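Local structure of acetyltransferase of GNAT family (Staphylococcus aureus subsp. aureus Mu50, 3D8P) at residues I7-R11 against S12-E16; L22-Q25 against K26-N30; I31-R35 against D36-D40; V103-T106 against C107-N111. The protein probably transfers an acetyl group from acetyl-coenzyme A to an acceptor that is not known, as in other enzymes of the GNAT family. One frame throughout, in Å; residues are numbered along the deposited sequence. Where two conformers were deposited one is given.

Contact 1 of 4, residues I7-R11 against S12-E16. With ACT (acetate ion), chain D.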
loop_
_atom_site.group_PDB
_atom_site.type_symbol
_atom_site.label_atom_id
_atom_site.label_comp_id
_atom_site.label_asym_id
_atom_site.label_seq_id
_atom_site.Cartn_x
_atom_site.Cartn_y
_atom_site.Cartn_z
ATOM N N ILE A 7 -8.511 8.124 -6.796
ATOM C CA ILE A 7 -8.547 7.716 -8.188
ATOM C C ILE A 7 -7.618 6.526 -8.405
ATOM O O ILE A 7 -6.743 6.233 -7.586
ATOM C CB ILE A 7 -8.113 8.855 -9.137
ATOM C CG1 ILE A 7 -6.681 9.333 -8.798
ATOM C CG2 ILE A 7 -9.168 9.987 -9.102
ATOM C CD1 ILE A 7 -6.033 10.203 -9.846
ATOM N N GLU A 8 -7.820 5.824 -9.506
ATOM C CA GLU A 8 -6.912 4.781 -9.881
ATOM C C GLU A 8 -5.668 5.461 -10.435
ATOM O O GLU A 8 -5.738 6.541 -11.049
ATOM C CB GLU A 8 -7.526 3.869 -10.938
ATOM C CG GLU A 8 -6.675 2.618 -11.200
ATOM C CD GLU A 8 -7.398 1.561 -12.026
ATOM O OE1 GLU A 8 -7.515 1.738 -13.262
ATOM O OE2 GLU A 8 -7.805 0.530 -11.441
ATOM N N TYR A 9 -4.521 4.842 -10.189
ATOM C CA TYR A 9 -3.275 5.299 -10.777
ATOM C C TYR A 9 -3.429 5.321 -12.304
ATOM O O TYR A 9 -4.054 4.431 -12.873
ATOM C CB TYR A 9 -2.147 4.341 -10.389
ATOM C CG TYR A 9 -0.865 4.522 -11.188
ATOM C CD1 TYR A 9 0.122 5.401 -10.754
ATOM C CD2 TYR A 9 -0.641 3.813 -12.365
ATOM C CE1 TYR A 9 1.277 5.588 -11.466
ATOM C CE2 TYR A 9 0.516 3.999 -13.094
ATOM C CZ TYR A 9 1.478 4.878 -12.621
ATOM O OH TYR A 9 2.637 5.077 -13.315
ATOM N N ASN A 10 -2.885 6.355 -12.944
ATOM C CA ASN A 10 -2.688 6.339 -14.390
ATOM C C ASN A 10 -1.218 6.730 -14.645
ATOM O O ASN A 10 -0.564 7.259 -13.720
ATOM C CB ASN A 10 -3.743 7.155 -15.158
ATOM C CG ASN A 10 -3.555 8.645 -15.024
ATOM O OD1 ASN A 10 -2.557 9.183 -15.470
ATOM N ND2 ASN A 10 -4.557 9.331 -14.470
ATOM N N ARG A 11 -0.705 6.408 -15.841
ATOM C CA ARG A 11 0.721 6.584 -16.213
ATOM C C ARG A 11 1.275 7.992 -16.117
ATOM O O ARG A 11 2.484 8.167 -16.007
ATOM C CB ARG A 11 0.981 6.086 -17.644
ATOM C CG ARG A 11 0.788 4.591 -17.779
ATOM C CD ARG A 11 1.479 4.038 -19.023
ATOM N NE ARG A 11 0.964 4.591 -20.271
ATOM C CZ ARG A 11 -0.174 4.217 -20.860
ATOM N NH1 ARG A 11 -0.976 3.330 -20.288
ATOM N NH2 ARG A 11 -0.529 4.758 -22.020
ATOM N N SER A 12 0.408 8.999 -16.183
ATOM C CA SER A 12 0.867 10.374 -16.070
ATOM C C SER A 12 1.510 10.620 -14.725
ATOM O O SER A 12 2.369 11.485 -14.604
ATOM C CB SER A 12 -0.283 11.370 -16.297
ATOM O OG SER A 12 -1.351 11.213 -15.380
ATOM N N TYR A 13 1.117 9.827 -13.723
ATOM C CA TYR A 13 1.576 10.009 -12.346
ATOM C C TYR A 13 2.866 9.273 -12.011
ATOM O O TYR A 13 3.331 9.385 -10.877
ATOM C CB TYR A 13 0.484 9.573 -11.375
ATOM C CG TYR A 13 -0.632 10.557 -11.149
ATOM C CD1 TYR A 13 -0.442 11.676 -10.342
ATOM C CD2 TYR A 13 -1.891 10.355 -11.703
ATOM C CE1 TYR A 13 -1.470 12.573 -10.105
ATOM C CE2 TYR A 13 -2.932 11.249 -11.474
ATOM C CZ TYR A 13 -2.729 12.347 -10.661
ATOM O OH TYR A 13 -3.769 13.253 -10.448
ATOM N N LYS A 14 3.452 8.556 -12.977
ATOM C CA LYS A 14 4.660 7.751 -12.723
ATOM C C LYS A 14 5.755 8.474 -11.945
ATOM O O LYS A 14 6.170 8.018 -10.888
ATOM C CB LYS A 14 5.283 7.230 -14.017
ATOM C CG LYS A 14 6.555 6.417 -13.751
ATOM C CD LYS A 14 7.080 5.730 -14.994
ATOM C CE LYS A 14 8.409 5.044 -14.697
ATOM N NZ LYS A 14 8.938 4.274 -15.874
ATOM N N GLU A 15 6.230 9.586 -12.472
ATOM C CA GLU A 15 7.368 10.268 -11.858
ATOM C C GLU A 15 7.007 10.943 -10.517
ATOM O O GLU A 15 7.800 10.919 -9.566
ATOM C CB GLU A 15 8.009 11.254 -12.856
ATOM C CG GLU A 15 8.678 10.558 -14.068
ATOM C CD GLU A 15 9.799 9.594 -13.658
ATOM O OE1 GLU A 15 10.377 9.798 -12.579
ATOM O OE2 GLU A 15 10.081 8.620 -14.385
ATOM N N GLU A 16 5.813 11.526 -10.451
ATOM C CA GLU A 16 5.316 12.109 -9.215
ATOM C C GLU A 16 5.197 11.062 -8.107
ATOM O O GLU A 16 5.606 11.317 -6.971
ATOM C CB GLU A 16 3.960 12.805 -9.420
ATOM C CG GLU A 16 3.562 13.656 -8.198
ATOM C CD GLU A 16 2.177 14.265 -8.280
ATOM O OE1 GLU A 16 1.595 14.325 -9.373
ATOM O OE2 GLU A 16 1.670 14.709 -7.235
HETATM C C ACT D . 3.691 2.810 -15.913
HETATM O O ACT D . 2.861 1.871 -15.780
HETATM O OXT ACT D . 3.421 3.841 -15.252
HETATM C CH3 ACT D . 4.925 2.736 -16.792
#
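An Asx turn links strand 5-8 to helix 14-28, with the side chain of Asn10 folded back onto Ser12. Asn10 CG sits between its own backbone N and carbonyl carbon (chi1 74°), which swings OD1 over the start of the turn. There the amide oxygen accepts the backbone N of Ser12, 3.1 Å from OD1 and in the carbonyl plane. Ser12 OG also donates to this oxygen, though its modelled 2.4 Å from Asn10 OD1 is doubtful. The backbone reinforces the turn: Tyr13 N donates to Asn10 O (3.1 Å) and Lys14 N to Arg11 O (3.2 Å).

Two tyrosines flank the turn. Ile7 runs roughly perpendicular to Tyr13, with its methyl CD1 3.7 Å from Tyr13 CE2. Asn10 ND2 lies at the edge of the same ring, with amide and ring planes 49° apart, and the Tyr13 hydroxyl bonds Gln63 O. Tyr9 reaches past the turn because its CG is anti to the backbone N (chi1 167°). Its CE1 is 4.1 Å from Tyr13 CB, and its OH touches Lys14 CB at 3.5 Å. That hydroxyl also donates to OXT of an acetate ion at the ring edge, though the modelled 2.4 Å between Tyr9 OH and OXT is improbably short and so doubtful; the acetate, probably from the crystallisation liquor, also bonds Glu45 N.

Arg11 NH1 forms a salt bridge with Glu45, and Lys14 NZ a hydrogen bond to Glu42 O. The whole makes a compact Asx-turn passage from the first strand into the first helix of the GNAT fold.

Contact 2 of 4, residues L22-Q25 against K26-N30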
loop_
_atom_site.group_PDB
_atom_site.type_symbol
_atom_site.label_atom_id
_atom_site.label_comp_id
_atom_site.label_asym_id
_atom_site.label_seq_id
_atom_site.Cartn_x
_atom_site.Cartn_y
_atom_site.Cartn_z
ATOM N N LEU A 22 9.634 7.950 -2.492
ATOM C CA LEU A 22 11.042 8.097 -2.147
ATOM C C LEU A 22 11.361 9.211 -1.150
ATOM O O LEU A 22 12.258 9.042 -0.327
ATOM C CB LEU A 22 11.895 8.322 -3.409
ATOM C CG LEU A 22 12.172 7.135 -4.337
ATOM C CD1 LEU A 22 12.905 7.619 -5.624
ATOM C CD2 LEU A 22 12.968 6.075 -3.609
ATOM N N SER A 23 10.673 10.351 -1.237
ATOM C CA SER A 23 10.906 11.454 -0.283
ATOM C C SER A 23 10.496 11.039 1.135
ATOM O O SER A 23 11.213 11.313 2.087
ATOM C CB SER A 23 10.174 12.750 -0.695
ATOM O OG SER A 23 8.756 12.606 -0.555
ATOM N N ILE A 24 9.349 10.372 1.265
ATOM C CA ILE A 24 8.896 9.848 2.559
ATOM C C ILE A 24 9.862 8.784 3.118
ATOM O O ILE A 24 10.298 8.874 4.271
ATOM C CB ILE A 24 7.449 9.256 2.446
ATOM C CG1 ILE A 24 6.434 10.359 2.075
ATOM C CG2 ILE A 24 7.031 8.572 3.773
ATOM C CD1 ILE A 24 5.022 9.827 1.845
ATOM N N GLN A 25 10.155 7.767 2.311
ATOM C CA GLN A 25 11.063 6.671 2.686
ATOM C C GLN A 25 12.449 7.142 3.119
ATOM O O GLN A 25 12.952 6.737 4.185
ATOM C CB GLN A 25 11.278 5.722 1.502
ATOM C CG GLN A 25 10.179 4.743 1.233
ATOM C CD GLN A 25 10.364 4.031 -0.100
ATOM O OE1 GLN A 25 11.081 4.511 -0.976
ATOM N NE2 GLN A 25 9.704 2.898 -0.265
ATOM N N LYS A 26 13.060 7.985 2.280
ATOM C CA LYS A 26 14.467 8.384 2.445
ATOM C C LYS A 26 14.675 9.608 3.306
ATOM O O LYS A 26 15.605 9.656 4.105
ATOM C CB LYS A 26 15.115 8.649 1.078
ATOM C CG LYS A 26 15.049 7.455 0.116
ATOM C CD LYS A 26 15.746 7.710 -1.231
ATOM C CE LYS A 26 17.263 7.864 -1.094
ATOM N NZ LYS A 26 17.901 6.650 -0.501
ATOM N N ASN A 27 13.837 10.619 3.109
ATOM C CA ASN A 27 13.993 11.869 3.838
ATOM C C ASN A 27 13.372 11.830 5.215
ATOM O O ASN A 27 14.009 12.237 6.191
ATOM C CB ASN A 27 13.415 13.057 3.061
ATOM C CG ASN A 27 14.158 13.329 1.760
ATOM O OD1 ASN A 27 15.381 13.146 1.665
ATOM N ND2 ASN A 27 13.422 13.797 0.757
ATOM N N GLU A 28 12.137 11.348 5.303
ATOM C CA GLU A 28 11.416 11.377 6.583
ATOM C C GLU A 28 11.732 10.193 7.495
ATOM O O GLU A 28 11.891 10.375 8.707
ATOM C CB GLU A 28 9.900 11.476 6.365
ATOM C CG GLU A 28 9.067 11.332 7.650
ATOM C CD GLU A 28 7.566 11.412 7.410
ATOM O OE1 GLU A 28 7.119 11.274 6.242
ATOM O OE2 GLU A 28 6.834 11.606 8.405
ATOM N N PHE A 29 11.781 8.988 6.924
ATOM C CA PHE A 29 12.038 7.778 7.716
ATOM C C PHE A 29 13.484 7.271 7.677
ATOM O O PHE A 29 13.808 6.305 8.370
ATOM C CB PHE A 29 11.032 6.677 7.356
ATOM C CG PHE A 29 9.672 6.931 7.920
ATOM C CD1 PHE A 29 9.383 6.586 9.235
ATOM C CD2 PHE A 29 8.699 7.571 7.163
ATOM C CE1 PHE A 29 8.135 6.867 9.783
ATOM C CE2 PHE A 29 7.457 7.859 7.693
ATOM C CZ PHE A 29 7.163 7.500 9.007
ATOM N N ASN A 30 14.320 7.931 6.875
ATOM C CA ASN A 30 15.725 7.576 6.738
ATOM C C ASN A 30 15.923 6.074 6.416
ATOM O O ASN A 30 16.845 5.436 6.914
ATOM C CB ASN A 30 16.491 8.020 7.999
ATOM C CG ASN A 30 16.390 9.541 8.255
ATOM O OD1 ASN A 30 15.848 9.980 9.276
ATOM N ND2 ASN A 30 16.900 10.339 7.319
#
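Leu22 and Lys26 extend alongside each other in the same direction on the last turns of helix 14-28. From the lysine backbone, CB and then CG pass the carbonyl oxygen of Leu22, CG at 3.2 Å from Leu22 O, and that oxygen also accepts the backbone N of Lys26 at 2.9 Å. The next carbon, CD, packs against the Leu22 methyl CD2 at 4.0 Å. Beyond it the chain bends twice (chi3 67°, chi4 59°), and NZ ends on Ile33 O in the loop that follows the helix.

Two residues after Leu22, Ile24 meets two side chains that run in the same direction as its own. Its CG2 branch, anti to the backbone N, touches Glu28 OE1 at 3.7 Å and CD2 of the Phe29 ring at 3.9 Å. The Glu28 carboxylate forms its salt bridge with Arg91, and the Phe29 ring meets that of Phe123.

Here the helix widens. Phe29 N donates to Ile24 O, five residues back, at 3.0 Å, whereas Glu28 N makes weak bonds to both Ser23 O and Ile24 O. Ser23 O takes a firmer bond from Asn27 N at 2.9 Å. Asn30, with positive phi, then leaves the helical path. A pi-type turn of this kind closes the first helix of this GNAT fold before the chain enters the calcium-binding loop.

Contact 3 of 4, residues I31-R35 against D36-D40; sequences IKIDR and DDQPD. With CA (calcium ion), chain C.
The calcium site is built on a short 3-10 turn in the loop between helices 14-28 and 44-49, where Asp34, Asp36 and Asp37 converge on the ion. Asp34 OD1 binds calcium at 2.5 Å and Asp36 OD1 at 2.7 Å. CG of both Asp34 (chi1 55°) and Asp36 lies between backbone N and carbonyl carbon, which brings each OD1 to the ion. Asp37 offers both carboxylate oxygens, each 2.9 Å from the ion. The carboxylates of Asp34 and Asp37 lie in nearly parallel planes, 17° apart, whereas that of Asp36 is turned 86° from Asp34. The metal bridges oxygens otherwise expected to repel: Asp34 OD1 and Asp36 OD1 stand 2.9 Å apart.

Asp37 OD2 has a second task, accepting the backbone N of Asp34 (2.9 Å) on its anti side, which is consistent with the loop amide positioning this ligand. Ile33 CG1 packs on Asp37 CB at 3.8 Å. Ile33 then sends CD1 across Gln38 at about a right angle, meeting its amide carbon CD.

Gln38, buried, ties the loop to the protein: its OE1 is bonded by Gln25 NE2 and Lys83 NZ. Arg35 reaches Glu42 and Glu15. The turn itself is held by Gln38 N on Arg35 O and by a doubly gripped carbonyl, Asp34 O, which Asp37 N and Gln38 NE2 approach from opposite faces of its plane; the NE2 bond to Asp34 O is 3.1 Å.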
loop_
_atom_site.group_PDB
_atom_site.type_symbol
_atom_site.label_atom_id
_atom_site.label_comp_id
_atom_site.label_asym_id
_atom_site.label_seq_id
_atom_site.Cartn_x
_atom_site.Cartn_y
_atom_site.Cartn_z
ATOM N N ILE A 31 15.054 5.522 5.569
ATOM C CA ILE A 31 15.159 4.120 5.153
ATOM C C ILE A 31 16.235 3.974 4.084
ATOM O O ILE A 31 16.304 4.778 3.160
ATOM C CB ILE A 31 13.843 3.595 4.635
ATOM C CG1 ILE A 31 12.841 3.591 5.807
ATOM C CG2 ILE A 31 14.041 2.192 4.068
ATOM C CD1 ILE A 31 11.431 3.346 5.412
ATOM N N LYS A 32 17.095 2.972 4.230
ATOM C CA LYS A 32 18.164 2.743 3.252
ATOM C C LYS A 32 17.519 2.013 2.073
ATOM O O LYS A 32 17.399 0.785 2.039
ATOM C CB LYS A 32 19.362 1.976 3.866
ATOM C CG LYS A 32 20.271 2.821 4.785
ATOM N N ILE A 33 17.010 2.794 1.137
ATOM C CA ILE A 33 16.281 2.235 -0.005
ATOM C C ILE A 33 16.312 3.290 -1.079
ATOM O O ILE A 33 16.341 4.484 -0.777
ATOM C CB ILE A 33 14.818 1.939 0.354
ATOM C CG1 ILE A 33 14.215 0.959 -0.655
ATOM C CG2 ILE A 33 14.019 3.267 0.464
ATOM C CD1 ILE A 33 12.840 0.389 -0.270
ATOM N N ASP A 34 16.327 2.888 -2.337
ATOM C CA ASP A 34 16.262 3.908 -3.376
ATOM C C ASP A 34 15.434 3.466 -4.565
ATOM O O ASP A 34 14.719 2.494 -4.458
ATOM C CB ASP A 34 17.657 4.484 -3.712
ATOM C CG ASP A 34 18.644 3.444 -4.099
ATOM O OD1 ASP A 34 18.212 2.356 -4.498
ATOM O OD2 ASP A 34 19.855 3.723 -4.002
ATOM N N ARG A 35 15.476 4.198 -5.673
ATOM C CA ARG A 35 14.585 3.891 -6.784
ATOM C C ARG A 35 14.828 2.518 -7.412
ATOM O O ARG A 35 13.877 1.790 -7.718
ATOM C CB ARG A 35 14.677 4.997 -7.826
ATOM C CG ARG A 35 13.895 4.729 -9.095
ATOM C CD ARG A 35 13.747 5.977 -9.900
ATOM N NE ARG A 35 12.974 5.716 -11.101
ATOM C CZ ARG A 35 12.343 6.649 -11.804
ATOM N NH1 ARG A 35 12.381 7.932 -11.441
ATOM N NH2 ARG A 35 11.651 6.297 -12.873
ATOM N N ASP A 36 16.098 2.145 -7.561
ATOM C CA ASP A 36 16.437 0.883 -8.211
ATOM C C ASP A 36 16.222 -0.343 -7.313
ATOM O O ASP A 36 16.395 -1.466 -7.791
ATOM C CB ASP A 36 17.830 0.940 -8.903
ATOM C CG ASP A 36 19.001 1.078 -7.918
ATOM O OD1 ASP A 36 18.840 0.686 -6.750
ATOM O OD2 ASP A 36 20.094 1.561 -8.318
ATOM N N ASP A 37 15.824 -0.133 -6.053
ATOM C CA ASP A 37 15.381 -1.216 -5.171
ATOM C C ASP A 37 13.900 -1.506 -5.364
ATOM O O ASP A 37 13.388 -2.496 -4.840
ATOM C CB ASP A 37 15.612 -0.855 -3.695
ATOM C CG ASP A 37 17.088 -0.725 -3.343
ATOM O OD1 ASP A 37 17.883 -1.575 -3.799
ATOM O OD2 ASP A 37 17.464 0.215 -2.602
ATOM N N GLN A 38 13.205 -0.667 -6.136
ATOM C CA GLN A 38 11.748 -0.748 -6.227
ATOM C C GLN A 38 11.275 -0.757 -7.670
ATOM O O GLN A 38 10.492 0.105 -8.070
ATOM C CB GLN A 38 11.145 0.433 -5.470
ATOM C CG GLN A 38 11.772 0.609 -4.071
ATOM C CD GLN A 38 11.167 1.739 -3.277
ATOM O OE1 GLN A 38 10.072 1.609 -2.736
ATOM N NE2 GLN A 38 11.892 2.844 -3.179
ATOM N N PRO A 39 11.725 -1.758 -8.454
ATOM C CA PRO A 39 11.330 -1.839 -9.863
ATOM C C PRO A 39 9.823 -1.901 -10.122
ATOM O O PRO A 39 9.398 -1.483 -11.180
ATOM C CB PRO A 39 12.034 -3.117 -10.356
ATOM C CG PRO A 39 12.383 -3.902 -9.070
ATOM C CD PRO A 39 12.640 -2.863 -8.061
ATOM N N ASP A 40 9.018 -2.416 -9.193
ATOM C CA ASP A 40 7.561 -2.475 -9.400
ATOM C C ASP A 40 6.999 -1.105 -9.692
ATOM O O ASP A 40 6.074 -0.996 -10.481
ATOM C CB ASP A 40 6.786 -3.115 -8.222
ATOM C CG ASP A 40 7.092 -2.464 -6.880
ATOM O OD1 ASP A 40 8.290 -2.399 -6.529
ATOM O OD2 ASP A 40 6.128 -2.076 -6.165
HETATM CA CA CA C . 19.803 0.485 -4.283
#

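Contact 4 of 4, residues V103-T106 against C107-N111; sequences VIMT and CKEQN
Cys107 N donates to Val103 O at 2.8 Å, the shortest polar bond here, on the last turns of helix 95-109. This helix is the crossover of a beta-alpha-beta unit between strands 78-86 and 114-119, and a Schellman motif ends it. The i to i+4 ladder continues with Lys108 N to Ile104 O (3.0 Å), Glu109 N to Met105 O and Gln110 N to Thr106 O. The last of these hydrogen bonds is the least straight, 139° at the hydrogen, where Gln110 starts to leave the helical path. Asn111, with positive phi, then serves as the C-prime residue: Ile112 N turns back to Cys107 O, and Asn111 N makes a weak bond to Lys108 O.

The side chains pair along the helix. On the sheet side, Val103 CG1 meets Cys107 SG at 4.0 Å, and both residues pack on Leu71 and Ile115, so the sulfur lies in the apolar layer between helix and sheet. Ile104 and Lys108 run alongside each other; Ile104 CG2 touches CE of the extended Lys108 at 3.8 Å. Met105, a selenomethionine in the crystal, crosses Glu109 obliquely. Its chain bends at chi2 and chi3, which carries CE back to within 3.6 Å of Glu109 OE2.

Thr106 divides its two branches. OG1 bonds Lys102 O within the helix, while CG2, anti to the backbone N, runs beside Gln110 and comes within 3.4 Å of the side-chain nitrogen NE2 of Gln110.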
loop_
_atom_site.group_PDB
_atom_site.type_symbol
_atom_site.label_atom_id
_atom_site.label_comp_id
_atom_site.label_asym_id
_atom_site.label_seq_id
_atom_site.Cartn_x
_atom_site.Cartn_y
_atom_site.Cartn_z
ATOM N N VAL A 103 -9.605 -0.127 -1.063
ATOM C CA VAL A 103 -9.021 -1.456 -1.262
ATOM C C VAL A 103 -9.986 -2.545 -0.723
ATOM O O VAL A 103 -10.314 -3.473 -1.445
ATOM C CB VAL A 103 -7.572 -1.561 -0.627
ATOM C CG1 VAL A 103 -7.064 -2.998 -0.574
ATOM C CG2 VAL A 103 -6.570 -0.697 -1.410
ATOM N N ILE A 104 -10.472 -2.415 0.511
ATOM C CA ILE A 104 -11.359 -3.447 1.078
ATOM C C ILE A 104 -12.617 -3.638 0.223
ATOM O O ILE A 104 -12.995 -4.761 -0.099
ATOM C CB ILE A 104 -11.660 -3.175 2.568
ATOM C CG1 ILE A 104 -10.394 -3.492 3.376
ATOM C CG2 ILE A 104 -12.841 -4.042 3.083
ATOM C CD1 ILE A 104 -10.383 -2.857 4.696
HETATM N N MSE A 105 -13.233 -2.541 -0.195
HETATM C CA MSE A 105 -14.416 -2.608 -1.057
HETATM C C MSE A 105 -14.102 -3.293 -2.389
HETATM O O MSE A 105 -14.884 -4.104 -2.871
HETATM C CB MSE A 105 -14.928 -1.199 -1.319
HETATM C CG MSE A 105 -16.169 -1.121 -2.146
HETATM SE SE MSE A 105 -16.120 0.472 -3.298
HETATM C CE MSE A 105 -14.649 -0.052 -4.525
ATOM N N THR A 106 -12.957 -2.962 -2.985
ATOM C CA THR A 106 -12.565 -3.548 -4.270
ATOM C C THR A 106 -12.237 -5.033 -4.113
ATOM O O THR A 106 -12.526 -5.831 -4.996
ATOM C CB THR A 106 -11.386 -2.757 -4.907
ATOM O OG1 THR A 106 -11.695 -1.355 -4.887
ATOM C CG2 THR A 106 -11.082 -3.220 -6.361
ATOM N N CYS A 107 -11.639 -5.405 -2.987
ATOM C CA CYS A 107 -11.349 -6.801 -2.699
ATOM C C CYS A 107 -12.639 -7.611 -2.585
ATOM O O CYS A 107 -12.706 -8.756 -3.040
ATOM C CB CYS A 107 -10.582 -6.927 -1.378
ATOM S SG CYS A 107 -8.887 -6.438 -1.433
ATOM N N LYS A 108 -13.662 -7.028 -1.969
ATOM C CA LYS A 108 -14.939 -7.715 -1.849
ATOM C C LYS A 108 -15.559 -7.983 -3.221
ATOM O O LYS A 108 -16.054 -9.086 -3.476
ATOM C CB LYS A 108 -15.888 -6.956 -0.917
ATOM C CG LYS A 108 -15.377 -7.019 0.533
ATOM C CD LYS A 108 -16.268 -6.274 1.515
ATOM C CE LYS A 108 -15.773 -6.418 2.976
ATOM N NZ LYS A 108 -16.661 -5.608 3.883
ATOM N N GLU A 109 -15.514 -6.992 -4.112
ATOM C CA GLU A 109 -16.021 -7.185 -5.463
ATOM C C GLU A 109 -15.246 -8.281 -6.188
ATOM O O GLU A 109 -15.811 -9.016 -6.987
ATOM C CB GLU A 109 -15.898 -5.911 -6.304
ATOM C CG GLU A 109 -16.729 -4.727 -5.854
ATOM C CD GLU A 109 -16.301 -3.429 -6.550
ATOM O OE1 GLU A 109 -15.373 -3.458 -7.394
ATOM O OE2 GLU A 109 -16.880 -2.372 -6.236
ATOM N N GLN A 110 -13.952 -8.387 -5.918
ATOM C CA GLN A 110 -13.101 -9.322 -6.642
ATOM C C GLN A 110 -12.888 -10.675 -5.961
ATOM O O GLN A 110 -12.044 -11.449 -6.397
ATOM C CB GLN A 110 -11.780 -8.636 -6.983
ATOM C CG GLN A 110 -11.987 -7.527 -8.027
ATOM C CD GLN A 110 -10.756 -6.685 -8.283
ATOM O OE1 GLN A 110 -9.633 -7.067 -7.932
ATOM N NE2 GLN A 110 -10.960 -5.520 -8.908
ATOM N N ASN A 111 -13.691 -10.974 -4.940
ATOM C CA ASN A 111 -13.618 -12.249 -4.193
ATOM C C ASN A 111 -12.268 -12.560 -3.531
ATOM O O ASN A 111 -11.791 -13.705 -3.550
ATOM C CB ASN A 111 -14.073 -13.400 -5.104
ATOM C CG ASN A 111 -15.513 -13.231 -5.554
ATOM O OD1 ASN A 111 -16.425 -13.180 -4.721
ATOM N ND2 ASN A 111 -15.727 -13.116 -6.873
#

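In the fold
The four contacts follow one another along the chain without overlap. Contacts 1 and 2 lie at the start and end of helix 14-28, their centres 20 Å apart, and contact 3 is the loop just after it. Contacts 2 and 3 touch directly, with centres 11 Å apart, and the salt bridge Glu15 to Arg35 draws contact 3 back to contact 1, so the calcium-binding loop is fastened along the helix it follows. Contact 4 is separate: it ends helix 95-109, about 30 Å from contact 2 between centres and on the opposite side of the chain's centre. Together they mark helix ends and connections around the mixed sheet of this GNAT-family fold.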